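Local coordinates for protein putative glutathione S-transferase (Corynebacterium glutamicum, PDB 3M1G) that probably acts as a glutathione transferase of the ECM4-like group, joining a thioredoxin-like N-terminal domain to an all-helical C-terminal domain, at residues A[33-39]-A[52-57]; A[193-197]-A[217-221]; A[233-237]-A[279-283]. All coordinates share one frame. Where two conformers were deposited one is given. Residues are numbered along the deposited sequence.

Interaction 1 sits well apart from the other two, with its centre about 33 Å from each of theirs. It joins two short strands beside the thioredoxin-like domain, mostly through backbone hydrogen bonds, and is partly buried. Interactions 2 and 3 both belong to the helical C-terminal domain, with centres about 18 Å apart and no touching atoms. Each is held by an arginine–carboxylate salt bridge with a water alongside, but the settings differ: in 193-197 with 217-221 two helices cross in a partly buried contact, whereas in 233-237 with 279-283 a loop meets a helix and every touching residue is buried. Helix 209-229 supplies 217-221 and leads into the loop holding 233-237.

Interaction 1 of 3, residues A[33-39]-A[52-57]; sequences DRIVADV and TFHWPV. With GOL (glycerol), chain F.
Lay two short strands, 34-36 and 53-56, side by side and parallel, their axes 4.4 Å apart at closest and twisted by 44°. Pair R34 with H54, I35 with W55 and V36 with P56. The ladder runs R34 N to F53 O (3.2 Å), W55 N to R34 O (2.8 Å), V36 N to W55 O (2.8 Å) and V57 N to V36 O (3.0 Å). D33, chi1 m, closes the front end: its OD1 accepts from F53 N (3.0 Å) and its OD2 from the indole NE1 of W55 (2.9 Å), pinning that ring by its edge.

On one face I35 and W55 lie together. CG2 of I35 settles into a hollow between CB of W55 (4.3 Å) and CG1 of V57 (3.8 Å). On the other face R34 flanks H54, its guanidinium reaching on to D160. V36 puts CG1 over the imidazole of H54, 4.2 Å from the ring centroid, a CH-pi contact. After V36 the chain bends through A37 and D38, so V39 folds back: its CG1 meets CB of P56 (3.8 Å) and its CG2 meets CB of H54 (3.9 Å). A water joins V39 O (2.7 Å) to V57 O (2.8 Å), and a glycerol O3 bridges H54 ND1 (2.8 Å) to D38 OD1 (2.7 Å).

Strand 46-47 completes a small mixed sheet on the far edge of 53-56. Through I35 and W55, which touch Y62 and V150, this sheet packs against the four-stranded sheet of the thioredoxin-like domain, consistent with the N-terminal extension of ECM4-like glutathione transferases.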
loop_
_atom_site.group_PDB
_atom_site.type_symbol
_atom_site.label_atom_id
_atom_site.label_comp_id
_atom_site.label_asym_id
_atom_site.label_seq_id
_atom_site.Cartn_x
_atom_site.Cartn_y
_atom_site.Cartn_z
ATOM N N ASP A 33 -27.855 1.601 -28.071
ATOM C CA ASP A 33 -27.836 1.441 -29.530
ATOM C C ASP A 33 -26.506 0.804 -29.891
ATOM O O ASP A 33 -25.612 0.743 -29.058
ATOM C CB ASP A 33 -27.946 2.788 -30.269
ATOM C CG ASP A 33 -29.301 3.410 -30.175
ATOM O OD1 ASP A 33 -30.246 2.783 -29.615
ATOM O OD2 ASP A 33 -29.449 4.540 -30.715
ATOM N N ARG A 34 -26.368 0.334 -31.134
ATOM C CA ARG A 34 -25.132 -0.313 -31.583
ATOM C C ARG A 34 -24.785 0.196 -32.973
ATOM O O ARG A 34 -25.686 0.591 -33.734
ATOM C CB ARG A 34 -25.303 -1.840 -31.599
ATOM C CG ARG A 34 -25.412 -2.451 -30.197
ATOM C CD ARG A 34 -25.665 -3.989 -30.266
ATOM N NE ARG A 34 -24.573 -4.606 -31.030
ATOM C CZ ARG A 34 -24.705 -5.584 -31.934
ATOM N NH1 ARG A 34 -25.875 -6.122 -32.211
ATOM N NH2 ARG A 34 -23.639 -6.027 -32.592
ATOM N N ILE A 35 -23.490 0.258 -33.260
ATOM C CA ILE A 35 -23.003 0.572 -34.580
ATOM C C ILE A 35 -22.604 -0.743 -35.252
ATOM O O ILE A 35 -21.766 -1.468 -34.727
ATOM C CB ILE A 35 -21.819 1.570 -34.567
ATOM C CG1 ILE A 35 -22.074 2.725 -33.592
ATOM C CG2 ILE A 35 -21.625 2.152 -35.978
ATOM C CD1 ILE A 35 -21.019 3.846 -33.593
ATOM N N VAL A 36 -23.233 -1.056 -36.378
ATOM C CA VAL A 36 -23.111 -2.362 -37.001
ATOM C C VAL A 36 -22.801 -2.315 -38.502
ATOM O O VAL A 36 -23.044 -1.319 -39.189
ATOM C CB VAL A 36 -24.373 -3.226 -36.764
ATOM C CG1 VAL A 36 -24.672 -3.340 -35.258
ATOM C CG2 VAL A 36 -25.589 -2.669 -37.537
ATOM N N ALA A 37 -22.243 -3.425 -38.969
ATOM C CA ALA A 37 -21.867 -3.639 -40.363
ATOM C C ALA A 37 -23.072 -3.797 -41.285
ATOM O O ALA A 37 -22.970 -3.427 -42.456
ATOM C CB ALA A 37 -20.939 -4.872 -40.492
ATOM N N ASP A 38 -24.212 -4.285 -40.800
ATOM C CA ASP A 38 -25.343 -4.539 -41.723
ATOM C C ASP A 38 -26.345 -3.378 -41.833
ATOM O O ASP A 38 -27.458 -3.547 -42.327
ATOM C CB ASP A 38 -26.054 -5.861 -41.409
ATOM C CG ASP A 38 -26.626 -5.912 -40.011
ATOM O OD1 ASP A 38 -26.480 -4.937 -39.271
ATOM O OD2 ASP A 38 -27.220 -6.942 -39.633
ATOM N N VAL A 39 -25.953 -2.194 -41.382
ATOM C CA VAL A 39 -26.689 -0.994 -41.703
ATOM C C VAL A 39 -25.723 -0.162 -42.562
ATOM O O VAL A 39 -24.552 0.026 -42.215
ATOM C CB VAL A 39 -27.163 -0.227 -40.458
ATOM C CG1 VAL A 39 -27.763 1.105 -40.853
ATOM C CG2 VAL A 39 -28.124 -1.058 -39.634
ATOM N N THR A 52 -34.183 -0.675 -29.464
ATOM C CA THR A 52 -32.935 0.044 -29.703
ATOM C C THR A 52 -32.843 0.416 -31.166
ATOM O O THR A 52 -33.690 0.056 -31.978
ATOM C CB THR A 52 -31.702 -0.787 -29.266
ATOM O OG1 THR A 52 -31.512 -1.907 -30.162
ATOM C CG2 THR A 52 -31.882 -1.288 -27.841
ATOM N N PHE A 53 -31.770 1.117 -31.525
ATOM C CA PHE A 53 -31.517 1.430 -32.921
ATOM C C PHE A 53 -30.133 0.973 -33.303
ATOM O O PHE A 53 -29.226 0.959 -32.481
ATOM C CB PHE A 53 -31.640 2.938 -33.176
ATOM C CG PHE A 53 -33.040 3.484 -33.076
ATOM C CD1 PHE A 53 -33.630 3.726 -31.843
ATOM C CD2 PHE A 53 -33.751 3.805 -34.210
ATOM C CE1 PHE A 53 -34.923 4.257 -31.774
ATOM C CE2 PHE A 53 -35.015 4.335 -34.139
ATOM C CZ PHE A 53 -35.606 4.556 -32.908
ATOM N N HIS A 54 -29.970 0.593 -34.561
ATOM C CA HIS A 54 -28.661 0.226 -35.109
ATOM C C HIS A 54 -28.212 1.274 -36.130
ATOM O O HIS A 54 -28.979 1.664 -37.033
ATOM C CB HIS A 54 -28.701 -1.145 -35.772
ATOM C CG HIS A 54 -28.711 -2.285 -34.797
ATOM N ND1 HIS A 54 -28.796 -3.598 -35.199
ATOM C CD2 HIS A 54 -28.735 -2.298 -33.445
ATOM C CE1 HIS A 54 -28.821 -4.370 -34.128
ATOM N NE2 HIS A 54 -28.792 -3.609 -33.054
ATOM N N TRP A 55 -26.981 1.738 -35.938
ATOM C CA TRP A 55 -26.355 2.759 -36.735
ATOM C C TRP A 55 -25.298 2.075 -37.638
ATOM O O TRP A 55 -24.868 0.985 -37.336
ATOM C CB TRP A 55 -25.647 3.764 -35.834
ATOM C CG TRP A 55 -26.480 4.499 -34.861
ATOM C CD1 TRP A 55 -27.225 3.966 -33.831
ATOM C CD2 TRP A 55 -26.654 5.929 -34.775
ATOM N NE1 TRP A 55 -27.828 4.973 -33.121
ATOM C CE2 TRP A 55 -27.495 6.184 -33.671
ATOM C CE3 TRP A 55 -26.159 7.009 -35.504
ATOM C CZ2 TRP A 55 -27.874 7.493 -33.287
ATOM C CZ3 TRP A 55 -26.505 8.290 -35.118
ATOM C CH2 TRP A 55 -27.369 8.523 -34.011
ATOM N N PRO A 56 -24.897 2.730 -38.730
ATOM C CA PRO A 56 -23.962 2.151 -39.672
ATOM C C PRO A 56 -22.518 2.412 -39.340
ATOM O O PRO A 56 -22.170 3.535 -38.964
ATOM C CB PRO A 56 -24.330 2.840 -40.994
ATOM C CG PRO A 56 -24.795 4.180 -40.571
ATOM C CD PRO A 56 -25.531 3.953 -39.267
ATOM N N VAL A 57 -21.675 1.390 -39.468
ATOM C CA VAL A 57 -20.213 1.639 -39.418
ATOM C C VAL A 57 -19.830 2.460 -40.657
ATOM O O VAL A 57 -20.306 2.185 -41.770
ATOM C CB VAL A 57 -19.383 0.371 -39.335
ATOM C CG1 VAL A 57 -19.691 -0.428 -38.043
ATOM C CG2 VAL A 57 -19.592 -0.516 -40.583
HETATM C C1 GOL F . -31.781 -3.841 -39.100
HETATM O O1 GOL F . -33.136 -4.132 -39.409
HETATM C C2 GOL F . -30.870 -5.086 -39.071
HETATM O O2 GOL F . -31.241 -5.964 -37.994
HETATM C C3 GOL F . -29.416 -4.581 -38.960
HETATM O O3 GOL F . -28.719 -4.813 -37.724
HETATM O O HOH W 1 -28.303 -5.858 -30.742
HETATM O O HOH W 2 -21.970 0.332 -42.945
#

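Interaction 2 of 3, residues A[193-197]-A[217-221]; sequences FTEVN and KRLWV
Two helices cross almost at right angles here. The last turn of helix 182-197, widened into a pi-type turn, meets a turn in the middle of helix 209-229; the local axes come within 8.3 Å at a signed angle of -95°. The crossing point is E195 against L219, CA to CA 5.3 Å, close enough for the CA of L219 to approach E195 O at 3.4 Å in a CA-H...O contact.

The carboxylate of E195, bent back by chi1 and chi2 both m, is the polar hub. R218, with chi1 m, chi2 t and chi3 p, brings its guanidinium edge alongside in a two-pronged salt bridge: NE gives to E195 OE1 (2.9 Å) and NH2 gives to E195 OE2 (2.9 Å), both nearly straight. Each carboxylate oxygen has a second donor. OE2 of E195 takes the hydroxyl of its neighbour T194, OG1 to OE2 2.6 Å, with T194 in chi1 p. OE1 of E195 takes a water (2.6 Å) that also donates to the backbone O of R218 (2.8 Å), tying the carboxylate to the helix that carries its arginine. The backbone O of T194 is claimed by R202, a second arginine close to R218.

On the other flank the contact turns apolar. V196 and L219 approach loosely, CG1 to CD1 4.5 Å, while V196 also meets L248 and T251 of helix 243-253. L219 lies about 7 Å from Y259, side chain to side chain, a tyrosine predicted to lower the pKa of the presumed nucleophilic cysteine. This is helix-crossing packing within the all-helical C-terminal domain of glutathione transferases.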
loop_
_atom_site.group_PDB
_atom_site.type_symbol
_atom_site.label_atom_id
_atom_site.label_comp_id
_atom_site.label_asym_id
_atom_site.label_seq_id
_atom_site.Cartn_x
_atom_site.Cartn_y
_atom_site.Cartn_z
ATOM N N PHE A 193 -15.465 -9.231 -13.991
ATOM C CA PHE A 193 -16.237 -8.012 -13.848
ATOM C C PHE A 193 -16.840 -7.824 -12.430
ATOM O O PHE A 193 -16.688 -6.776 -11.844
ATOM C CB PHE A 193 -17.375 -7.988 -14.855
ATOM C CG PHE A 193 -18.292 -6.857 -14.668
ATOM C CD1 PHE A 193 -17.856 -5.563 -14.914
ATOM C CD2 PHE A 193 -19.592 -7.061 -14.244
ATOM C CE1 PHE A 193 -18.724 -4.487 -14.748
ATOM C CE2 PHE A 193 -20.479 -5.981 -14.071
ATOM C CZ PHE A 193 -20.041 -4.702 -14.303
ATOM N N THR A 194 -17.563 -8.803 -11.920
ATOM C CA THR A 194 -18.228 -8.625 -10.645
ATOM C C THR A 194 -17.242 -8.664 -9.457
ATOM O O THR A 194 -17.409 -7.940 -8.486
ATOM C CB THR A 194 -19.391 -9.642 -10.426
ATOM O OG1 THR A 194 -18.881 -10.980 -10.384
ATOM C CG2 THR A 194 -20.483 -9.522 -11.542
ATOM N N GLU A 195 -16.208 -9.492 -9.523
ATOM C CA GLU A 195 -15.348 -9.693 -8.339
ATOM C C GLU A 195 -14.070 -8.849 -8.340
ATOM O O GLU A 195 -13.487 -8.636 -7.277
ATOM C CB GLU A 195 -14.964 -11.153 -8.243
ATOM C CG GLU A 195 -16.110 -12.119 -8.349
ATOM C CD GLU A 195 -17.241 -11.824 -7.370
ATOM O OE1 GLU A 195 -17.012 -11.986 -6.131
ATOM O OE2 GLU A 195 -18.356 -11.469 -7.851
ATOM N N VAL A 196 -13.636 -8.372 -9.513
ATOM C CA VAL A 196 -12.376 -7.629 -9.667
ATOM C C VAL A 196 -12.596 -6.221 -10.212
ATOM O O VAL A 196 -12.275 -5.244 -9.493
ATOM C CB VAL A 196 -11.383 -8.409 -10.525
ATOM C CG1 VAL A 196 -10.053 -7.645 -10.689
ATOM C CG2 VAL A 196 -11.148 -9.837 -9.871
ATOM N N ASN A 197 -13.135 -6.079 -11.449
ATOM C CA ASN A 197 -13.342 -4.764 -12.031
ATOM C C ASN A 197 -14.218 -3.890 -11.148
ATOM O O ASN A 197 -13.861 -2.747 -10.870
ATOM C CB ASN A 197 -14.015 -4.781 -13.450
ATOM C CG ASN A 197 -13.239 -5.556 -14.508
ATOM O OD1 ASN A 197 -13.873 -6.190 -15.343
ATOM N ND2 ASN A 197 -11.876 -5.505 -14.507
ATOM N N LYS A 217 -12.871 -9.679 0.825
ATOM C CA LYS A 217 -12.767 -11.107 0.755
ATOM C C LYS A 217 -13.066 -11.574 -0.663
ATOM O O LYS A 217 -12.315 -12.349 -1.212
ATOM C CB LYS A 217 -13.749 -11.760 1.721
ATOM C CG LYS A 217 -13.490 -13.227 1.991
ATOM C CD LYS A 217 -14.684 -13.826 2.764
ATOM C CE LYS A 217 -14.426 -15.244 3.249
ATOM N NZ LYS A 217 -15.738 -15.906 3.688
ATOM N N ARG A 218 -14.147 -11.076 -1.248
ATOM C CA ARG A 218 -14.492 -11.429 -2.632
ATOM C C ARG A 218 -13.396 -11.066 -3.622
ATOM O O ARG A 218 -13.054 -11.854 -4.506
ATOM C CB ARG A 218 -15.828 -10.793 -3.046
ATOM C CG ARG A 218 -17.051 -11.543 -2.472
ATOM C CD ARG A 218 -18.353 -10.789 -2.752
ATOM N NE ARG A 218 -18.655 -10.671 -4.196
ATOM C CZ ARG A 218 -19.711 -10.018 -4.684
ATOM N NH1 ARG A 218 -20.540 -9.380 -3.870
ATOM N NH2 ARG A 218 -19.928 -9.967 -5.976
ATOM N N LEU A 219 -12.828 -9.879 -3.479
ATOM C CA LEU A 219 -11.787 -9.434 -4.402
ATOM C C LEU A 219 -10.601 -10.405 -4.376
ATOM O O LEU A 219 -10.069 -10.799 -5.424
ATOM C CB LEU A 219 -11.328 -8.011 -4.045
ATOM C CG LEU A 219 -10.105 -7.459 -4.748
ATOM C CD1 LEU A 219 -10.358 -7.277 -6.245
ATOM C CD2 LEU A 219 -9.661 -6.106 -4.100
ATOM N N TRP A 220 -10.191 -10.804 -3.182
ATOM C CA TRP A 220 -8.989 -11.624 -3.062
ATOM C C TRP A 220 -9.172 -13.095 -3.426
ATOM O O TRP A 220 -8.217 -13.730 -3.887
ATOM C CB TRP A 220 -8.304 -11.398 -1.670
ATOM C CG TRP A 220 -7.588 -10.073 -1.738
ATOM C CD1 TRP A 220 -8.008 -8.873 -1.224
ATOM C CD2 TRP A 220 -6.386 -9.802 -2.437
ATOM N NE1 TRP A 220 -7.143 -7.879 -1.578
ATOM C CE2 TRP A 220 -6.139 -8.414 -2.327
ATOM C CE3 TRP A 220 -5.477 -10.595 -3.146
ATOM C CZ2 TRP A 220 -5.019 -7.819 -2.862
ATOM C CZ3 TRP A 220 -4.363 -9.991 -3.704
ATOM C CH2 TRP A 220 -4.149 -8.621 -3.562
ATOM N N VAL A 221 -10.371 -13.636 -3.222
ATOM C CA VAL A 221 -10.714 -14.967 -3.752
ATOM C C VAL A 221 -10.529 -14.923 -5.288
ATOM O O VAL A 221 -9.920 -15.834 -5.867
ATOM C CB VAL A 221 -12.180 -15.380 -3.414
ATOM C CG1 VAL A 221 -12.648 -16.514 -4.308
ATOM C CG2 VAL A 221 -12.344 -15.797 -1.895
HETATM O O HOH W 3 -15.061 -13.593 -5.394
#

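Interaction 3 of 3, residues A[233-237]-A[279-283]; sequences RRYLM and YLRDL
Residues 233-237 form an irregular loop between helices 209-229 and 243-253: R234 and L236 have helical backbone angles (-65/-47 and -57/-39), and Y235 between them is extended at -123/178. Against this kinked stretch lies one turn of helix 274-284, with L283 N bonded to Y279 O at 3.0 Å. The closest CA pair is Y235 and Y279, 7.0 Å apart, so side chains bridge the gap.

D282, chi1 t, points at the loop and takes the R234 guanidinium in a salt bridge: NE to OD2 of D282 2.8 Å, NH2 to OD1 of D282 3.1 Å, plus a weak third bond from NH2 to OD2 of D282 at 3.2 Å. Y235 OH adds a weak bond to D282 OD1 (3.2 Å). A water gives to both R234 O (2.8 Å) and D282 OD2 (2.7 Å).

The Y235 ring turns its CD1-CE1 side to both Y279 and L283: CD1 of Y235 lies 4.1 Å from CE1 of Y279, and CE1 of Y235 lies 3.9 Å from CD2 of L283. CD1 of L236 lies 3.6 Å from Y279 OH, and D245 accepts from both that hydroxyl and L236 N. The result is a buried joint where the loop between helices 209-229 and 243-253 meets helix 274-284 in the GST C-terminal helical bundle.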
loop_
_atom_site.group_PDB
_atom_site.type_symbol
_atom_site.label_atom_id
_atom_site.label_comp_id
_atom_site.label_asym_id
_atom_site.label_seq_id
_atom_site.Cartn_x
_atom_site.Cartn_y
_atom_site.Cartn_z
ATOM N N ARG A 233 -1.116 -20.495 -18.200
ATOM C CA ARG A 233 -1.529 -19.882 -19.449
ATOM C C ARG A 233 -0.784 -18.548 -19.518
ATOM O O ARG A 233 -0.709 -17.838 -18.504
ATOM C CB ARG A 233 -3.019 -19.567 -19.395
ATOM C CG ARG A 233 -3.958 -20.772 -19.301
ATOM C CD ARG A 233 -5.373 -20.294 -18.978
ATOM N NE ARG A 233 -6.320 -21.407 -18.837
ATOM C CZ ARG A 233 -6.379 -22.206 -17.779
ATOM N NH1 ARG A 233 -5.565 -22.062 -16.725
ATOM N NH2 ARG A 233 -7.266 -23.156 -17.768
ATOM N N ARG A 234 -0.281 -18.174 -20.689
ATOM C CA ARG A 234 0.394 -16.888 -20.780
ATOM C C ARG A 234 -0.558 -15.693 -20.528
ATOM O O ARG A 234 -0.229 -14.779 -19.761
ATOM C CB ARG A 234 1.103 -16.723 -22.129
ATOM C CG ARG A 234 1.781 -15.386 -22.196
ATOM C CD ARG A 234 3.069 -15.413 -22.792
ATOM N NE ARG A 234 3.668 -14.091 -22.940
ATOM C CZ ARG A 234 4.647 -13.863 -23.808
ATOM N NH1 ARG A 234 5.070 -14.850 -24.604
ATOM N NH2 ARG A 234 5.155 -12.661 -23.954
ATOM N N TYR A 235 -1.729 -15.722 -21.169
ATOM C CA TYR A 235 -2.765 -14.715 -20.994
ATOM C C TYR A 235 -4.032 -15.438 -20.551
ATOM O O TYR A 235 -4.042 -16.660 -20.468
ATOM C CB TYR A 235 -2.976 -13.955 -22.303
ATOM C CG TYR A 235 -1.698 -13.346 -22.855
ATOM C CD1 TYR A 235 -1.100 -12.257 -22.248
ATOM C CD2 TYR A 235 -1.071 -13.891 -23.959
ATOM C CE1 TYR A 235 0.079 -11.700 -22.738
ATOM C CE2 TYR A 235 0.107 -13.355 -24.464
ATOM C CZ TYR A 235 0.664 -12.255 -23.865
ATOM O OH TYR A 235 1.826 -11.736 -24.359
ATOM N N LEU A 236 -5.108 -14.702 -20.288
ATOM C CA LEU A 236 -6.310 -15.309 -19.664
ATOM C C LEU A 236 -6.881 -16.475 -20.448
ATOM O O LEU A 236 -7.353 -17.440 -19.837
ATOM C CB LEU A 236 -7.400 -14.289 -19.452
ATOM C CG LEU A 236 -7.127 -13.300 -18.300
ATOM C CD1 LEU A 236 -8.117 -12.143 -18.376
ATOM C CD2 LEU A 236 -7.153 -14.026 -16.920
HETATM N N MSE A 237 -6.873 -16.359 -21.785
HETATM C CA MSE A 237 -7.420 -17.383 -22.650
HETATM C C MSE A 237 -6.328 -18.130 -23.435
HETATM O O MSE A 237 -6.585 -18.620 -24.534
HETATM C CB MSE A 237 -8.424 -16.766 -23.626
HETATM C CG MSE A 237 -9.491 -15.892 -22.977
HETATM SE SE MSE A 237 -10.515 -16.828 -21.586
HETATM C CE MSE A 237 -11.181 -18.226 -22.628
ATOM N N TYR A 279 2.398 -11.050 -15.858
ATOM C CA TYR A 279 1.313 -10.757 -16.826
ATOM C C TYR A 279 1.080 -9.265 -17.029
ATOM O O TYR A 279 0.985 -8.780 -18.155
ATOM C CB TYR A 279 0.062 -11.493 -16.345
ATOM C CG TYR A 279 -1.281 -11.146 -16.974
ATOM C CD1 TYR A 279 -1.709 -11.769 -18.112
ATOM C CD2 TYR A 279 -2.133 -10.215 -16.368
ATOM C CE1 TYR A 279 -2.950 -11.492 -18.650
ATOM C CE2 TYR A 279 -3.382 -9.934 -16.893
ATOM C CZ TYR A 279 -3.782 -10.588 -18.043
ATOM O OH TYR A 279 -5.017 -10.347 -18.593
ATOM N N LEU A 280 0.982 -8.521 -15.935
ATOM C CA LEU A 280 0.796 -7.082 -16.015
ATOM C C LEU A 280 1.902 -6.377 -16.759
ATOM O O LEU A 280 1.655 -5.497 -17.594
ATOM C CB LEU A 280 0.598 -6.480 -14.622
ATOM C CG LEU A 280 0.388 -4.951 -14.524
ATOM C CD1 LEU A 280 -0.739 -4.432 -15.430
ATOM C CD2 LEU A 280 0.186 -4.514 -13.002
ATOM N N ARG A 281 3.143 -6.752 -16.492
ATOM C CA ARG A 281 4.266 -6.147 -17.194
ATOM C C ARG A 281 4.265 -6.478 -18.702
ATOM O O ARG A 281 4.540 -5.602 -19.543
ATOM C CB ARG A 281 5.586 -6.584 -16.547
ATOM C CG ARG A 281 5.851 -5.871 -15.209
ATOM C CD ARG A 281 7.106 -6.360 -14.562
ATOM N NE ARG A 281 6.965 -7.717 -14.068
ATOM C CZ ARG A 281 7.966 -8.455 -13.584
ATOM N NH1 ARG A 281 7.713 -9.659 -13.092
ATOM N NH2 ARG A 281 9.210 -7.985 -13.573
ATOM N N ASP A 282 3.984 -7.739 -19.020
ATOM C CA ASP A 282 3.914 -8.276 -20.409
ATOM C C ASP A 282 2.882 -7.446 -21.202
ATOM O O ASP A 282 3.168 -6.913 -22.257
ATOM C CB ASP A 282 3.525 -9.764 -20.270
ATOM C CG ASP A 282 3.559 -10.577 -21.588
ATOM O OD1 ASP A 282 3.959 -10.081 -22.641
ATOM O OD2 ASP A 282 3.213 -11.776 -21.519
ATOM N N LEU A 283 1.701 -7.255 -20.643
ATOM C CA LEU A 283 0.675 -6.420 -21.277
ATOM C C LEU A 283 1.091 -4.958 -21.368
ATOM O O LEU A 283 0.970 -4.337 -22.437
ATOM C CB LEU A 283 -0.639 -6.527 -20.514
ATOM C CG LEU A 283 -1.384 -7.871 -20.541
ATOM C CD1 LEU A 283 -2.675 -7.735 -19.732
ATOM C CD2 LEU A 283 -1.675 -8.324 -22.016
HETATM O O HOH W 4 1.706 -12.797 -19.518
#